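Local coordinates for protein gluconate kinase (Lactobacillus acidophilus, PDB 3LL3) that probably phosphorylates a sugar or sugar acid such as gluconate at the expense of ATP, as a kinase of the FGGY family, and binds D-xylulose, at residues N333-P338 / F475-E480. Numbering follows the deposited sequence.
Sequences NLIFLP and FPLYCE
Tyr-478 meets four successive residues, from Ile-335 to Pro-338. Its CG stands anti to the backbone N (chi1 172°), and the outer part of the ring comes closer to the strand than its CB does. Leu-337 covers one face: its CD2 methyl sits 4.0 Å from the centroid of the Tyr-478 ring, 22° off the normal, a CH-pi contact displaced toward the CE1 and CZ rim. At the edge of the same ring Phe-336 O lies near the ring plane, 3.6 Å from Tyr-478 CE1. Pro-338 CD is also at the edge, 3.4 Å from the Tyr-478 hydroxyl OH. Phe-378 and Asn-379 of helix 365-388 pack on Tyr-478 as well.

Ile-335 directs its CB toward the helix and splits its branches between two neighbours. CD1 rests on the base of Tyr-478, 3.8 Å from its CA, the two side chains crossing at about a right angle, while CG1 meets CG of Leu-477 at 4.1 Å. The Leu-477 methyl CD2 continues to the carbonyl O of Asn-333. The ND2 of Asn-333 is hydrogen-bonded to Phe-492 O of the second subunit; that phenylalanine also packs on Leu-477. An alanine in place of Tyr-478 would probably leave Leu-337 CD2 and the Pro-338 ring without their aromatic neighbour and open a gap beside Phe-378 and Asn-379.

No hydrogen bond joins the two segments; the contact is largely buried apolar packing. The axes of strand 335-337 and helix 475-480 come within 8.8 Å at a crossing angle of -51°. The arrangement is a helix packed on a two-stranded antiparallel sheet, strands 335-337 and 354-359, in an FGGY kinase, its Asn-333 and Leu-477 end at the subunit interface.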
ATOM      1  N   ASN A 333      -0.425  -1.448 -13.081  1.00 27.18           N
ATOM      2  CA  ASN A 333      -1.106  -2.341 -12.172  1.00 26.94           C
ATOM      3  C   ASN A 333      -0.915  -1.995 -10.706  1.00 28.03           C
ATOM      4  O   ASN A 333      -1.159  -2.829  -9.837  1.00 30.83           O
ATOM      5  CB  ASN A 333      -0.676  -3.789 -12.418  1.00 31.17           C
ATOM      6  CG  ASN A 333      -1.422  -4.430 -13.563  1.00 38.92           C
ATOM      7  OD1 ASN A 333      -2.393  -3.866 -14.093  1.00 35.31           O
ATOM      8  ND2 ASN A 333      -0.977  -5.620 -13.957  1.00 39.95           N
ATOM      9  N   LEU A 334      -0.486  -0.778 -10.415  1.00 26.34           N
ATOM     10  CA  LEU A 334      -0.416  -0.370  -9.025  1.00 25.33           C
ATOM     11  C   LEU A 334      -1.830  -0.022  -8.532  1.00 26.06           C
ATOM     12  O   LEU A 334      -2.533   0.753  -9.165  1.00 23.77           O
ATOM     13  CB  LEU A 334       0.544   0.805  -8.861  1.00 24.32           C
ATOM     14  CG  LEU A 334       0.653   1.365  -7.440  1.00 26.18           C
ATOM     15  CD1 LEU A 334       1.151   0.283  -6.470  1.00 25.25           C
ATOM     16  CD2 LEU A 334       1.555   2.579  -7.427  1.00 23.46           C
ATOM     17  N   ILE A 335      -2.245  -0.611  -7.413  1.00 24.24           N
ATOM     18  CA  ILE A 335      -3.543  -0.315  -6.815  1.00 22.83           C
ATOM     19  C   ILE A 335      -3.421   0.641  -5.621  1.00 24.85           C
ATOM     20  O   ILE A 335      -2.585   0.438  -4.729  1.00 22.19           O
ATOM     21  CB  ILE A 335      -4.255  -1.592  -6.341  1.00 24.16           C
ATOM     22  CG1 ILE A 335      -4.642  -2.461  -7.539  1.00 24.99           C
ATOM     23  CG2 ILE A 335      -5.498  -1.231  -5.486  1.00 22.45           C
ATOM     24  CD1 ILE A 335      -5.425  -1.714  -8.606  1.00 24.18           C
ATOM     25  N   PHE A 336      -4.258   1.676  -5.614  1.00 22.03           N
ATOM     26  CA  PHE A 336      -4.373   2.579  -4.479  1.00 19.95           C
ATOM     27  C   PHE A 336      -5.788   2.507  -3.930  1.00 23.83           C
ATOM     28  O   PHE A 336      -6.734   2.945  -4.599  1.00 19.39           O
ATOM     29  CB  PHE A 336      -4.049   4.021  -4.873  1.00 19.61           C
ATOM     30  CG  PHE A 336      -4.152   5.004  -3.728  1.00 19.43           C
ATOM     31  CD1 PHE A 336      -3.210   5.012  -2.702  1.00 20.59           C
ATOM     32  CD2 PHE A 336      -5.181   5.930  -3.680  1.00 20.18           C
ATOM     33  CE1 PHE A 336      -3.300   5.929  -1.650  1.00 19.33           C
ATOM     34  CE2 PHE A 336      -5.280   6.838  -2.640  1.00 20.09           C
ATOM     35  CZ  PHE A 336      -4.349   6.842  -1.623  1.00 22.15           C
ATOM     36  N   LEU A 337      -5.942   1.939  -2.735  1.00 18.66           N
ATOM     37  CA  LEU A 337      -7.235   2.012  -2.047  1.00 21.16           C
ATOM     38  C   LEU A 337      -7.272   3.351  -1.300  1.00 21.93           C
ATOM     39  O   LEU A 337      -6.434   3.607  -0.444  1.00 20.45           O
ATOM     40  CB  LEU A 337      -7.434   0.830  -1.087  1.00 18.49           C
ATOM     41  CG  LEU A 337      -7.331  -0.594  -1.661  1.00 23.10           C
ATOM     42  CD1 LEU A 337      -7.537  -1.671  -0.576  1.00 21.28           C
ATOM     43  CD2 LEU A 337      -8.335  -0.783  -2.786  1.00 21.89           C
ATOM     44  N   PRO A 338      -8.238   4.221  -1.642  1.00 21.89           N
ATOM     45  CA  PRO A 338      -8.193   5.627  -1.204  1.00 21.49           C
ATOM     46  C   PRO A 338      -8.762   5.907   0.187  1.00 21.12           C
ATOM     47  O   PRO A 338      -8.963   7.076   0.519  1.00 22.39           O
ATOM     48  CB  PRO A 338      -9.071   6.348  -2.232  1.00 22.53           C
ATOM     49  CG  PRO A 338      -9.931   5.296  -2.843  1.00 22.53           C
ATOM     50  CD  PRO A 338      -9.383   3.934  -2.519  1.00 21.74           C
ATOM     51  N   PHE A 475     -10.038  -2.972 -13.020  1.00 27.16           N
ATOM     52  CA  PHE A 475     -11.006  -2.842 -11.928  1.00 27.64           C
ATOM     53  C   PHE A 475     -11.197  -4.118 -11.088  1.00 28.97           C
ATOM     54  O   PHE A 475     -11.303  -4.046  -9.855  1.00 26.27           O
ATOM     55  CB  PHE A 475     -12.367  -2.302 -12.430  1.00 27.80           C
ATOM     56  CG  PHE A 475     -13.355  -2.011 -11.319  1.00 29.08           C
ATOM     57  CD1 PHE A 475     -13.015  -1.167 -10.263  1.00 26.73           C
ATOM     58  CD2 PHE A 475     -14.626  -2.572 -11.334  1.00 29.99           C
ATOM     59  CE1 PHE A 475     -13.922  -0.895  -9.227  1.00 26.83           C
ATOM     60  CE2 PHE A 475     -15.535  -2.313 -10.309  1.00 30.06           C
ATOM     61  CZ  PHE A 475     -15.179  -1.469  -9.251  1.00 28.76           C
ATOM     62  N   PRO A 476     -11.259  -5.287 -11.741  1.00 28.84           N
ATOM     63  CA  PRO A 476     -11.378  -6.506 -10.931  1.00 28.82           C
ATOM     64  C   PRO A 476     -10.193  -6.685  -9.975  1.00 28.81           C
ATOM     65  O   PRO A 476     -10.383  -7.194  -8.883  1.00 30.23           O
ATOM     66  CB  PRO A 476     -11.383  -7.623 -11.986  1.00 28.33           C
ATOM     67  CG  PRO A 476     -12.019  -6.970 -13.192  1.00 30.21           C
ATOM     68  CD  PRO A 476     -11.459  -5.554 -13.181  1.00 29.62           C
ATOM     69  N   LEU A 477      -8.993  -6.293 -10.383  1.00 27.46           N
ATOM     70  CA  LEU A 477      -7.836  -6.383  -9.491  1.00 26.46           C
ATOM     71  C   LEU A 477      -7.991  -5.406  -8.316  1.00 27.58           C
ATOM     72  O   LEU A 477      -7.662  -5.740  -7.183  1.00 27.28           O
ATOM     73  CB  LEU A 477      -6.540  -6.097 -10.251  1.00 27.20           C
ATOM     74  CG  LEU A 477      -5.246  -6.035  -9.433  1.00 28.82           C
ATOM     75  CD1 LEU A 477      -5.015  -7.324  -8.673  1.00 29.83           C
ATOM     76  CD2 LEU A 477      -4.064  -5.721 -10.347  1.00 29.16           C
ATOM     77  N   TYR A 478      -8.496  -4.202  -8.591  1.00 26.26           N
ATOM     78  CA  TYR A 478      -8.771  -3.230  -7.531  1.00 22.92           C
ATOM     79  C   TYR A 478      -9.706  -3.855  -6.488  1.00 23.85           C
ATOM     80  O   TYR A 478      -9.479  -3.723  -5.290  1.00 22.83           O
ATOM     81  CB  TYR A 478      -9.409  -1.973  -8.126  1.00 23.28           C
ATOM     82  CG  TYR A 478      -9.913  -0.952  -7.119  1.00 21.05           C
ATOM     83  CD1 TYR A 478      -9.120   0.130  -6.730  1.00 20.48           C
ATOM     84  CD2 TYR A 478     -11.174  -1.082  -6.548  1.00 21.71           C
ATOM     85  CE1 TYR A 478      -9.586   1.070  -5.809  1.00 23.53           C
ATOM     86  CE2 TYR A 478     -11.644  -0.158  -5.625  1.00 22.44           C
ATOM     87  CZ  TYR A 478     -10.853   0.910  -5.254  1.00 20.43           C
ATOM     88  OH  TYR A 478     -11.348   1.794  -4.331  1.00 21.22           O
ATOM     89  N   CYS A 479     -10.751  -4.532  -6.954  1.00 23.95           N
ATOM     90  CA  CYS A 479     -11.718  -5.172  -6.069  1.00 25.59           C
ATOM     91  C   CYS A 479     -11.118  -6.363  -5.317  1.00 27.99           C
ATOM     92  O   CYS A 479     -11.518  -6.659  -4.185  1.00 26.25           O
ATOM     93  CB  CYS A 479     -12.955  -5.607  -6.849  1.00 27.77           C
ATOM     94  SG  CYS A 479     -13.889  -4.219  -7.510  1.00 27.63           S
ATOM     95  N   GLU A 480     -10.179  -7.053  -5.954  1.00 27.57           N
ATOM     96  CA  GLU A 480      -9.499  -8.164  -5.296  1.00 31.56           C
ATOM     97  C   GLU A 480      -8.696  -7.656  -4.105  1.00 29.33           C
ATOM     98  O   GLU A 480      -8.756  -8.244  -3.032  1.00 28.26           O
ATOM     99  CB  GLU A 480      -8.592  -8.916  -6.265  1.00 33.98           C
ATOM    100  CG  GLU A 480      -9.343  -9.906  -7.137  1.00 42.20           C
ATOM    101  CD  GLU A 480      -9.839 -11.111  -6.355  1.00 49.62           C
ATOM    102  OE1 GLU A 480      -9.032 -11.674  -5.578  1.00 51.07           O
ATOM    103  OE2 GLU A 480     -11.029 -11.490  -6.514  1.00 51.96           O
TER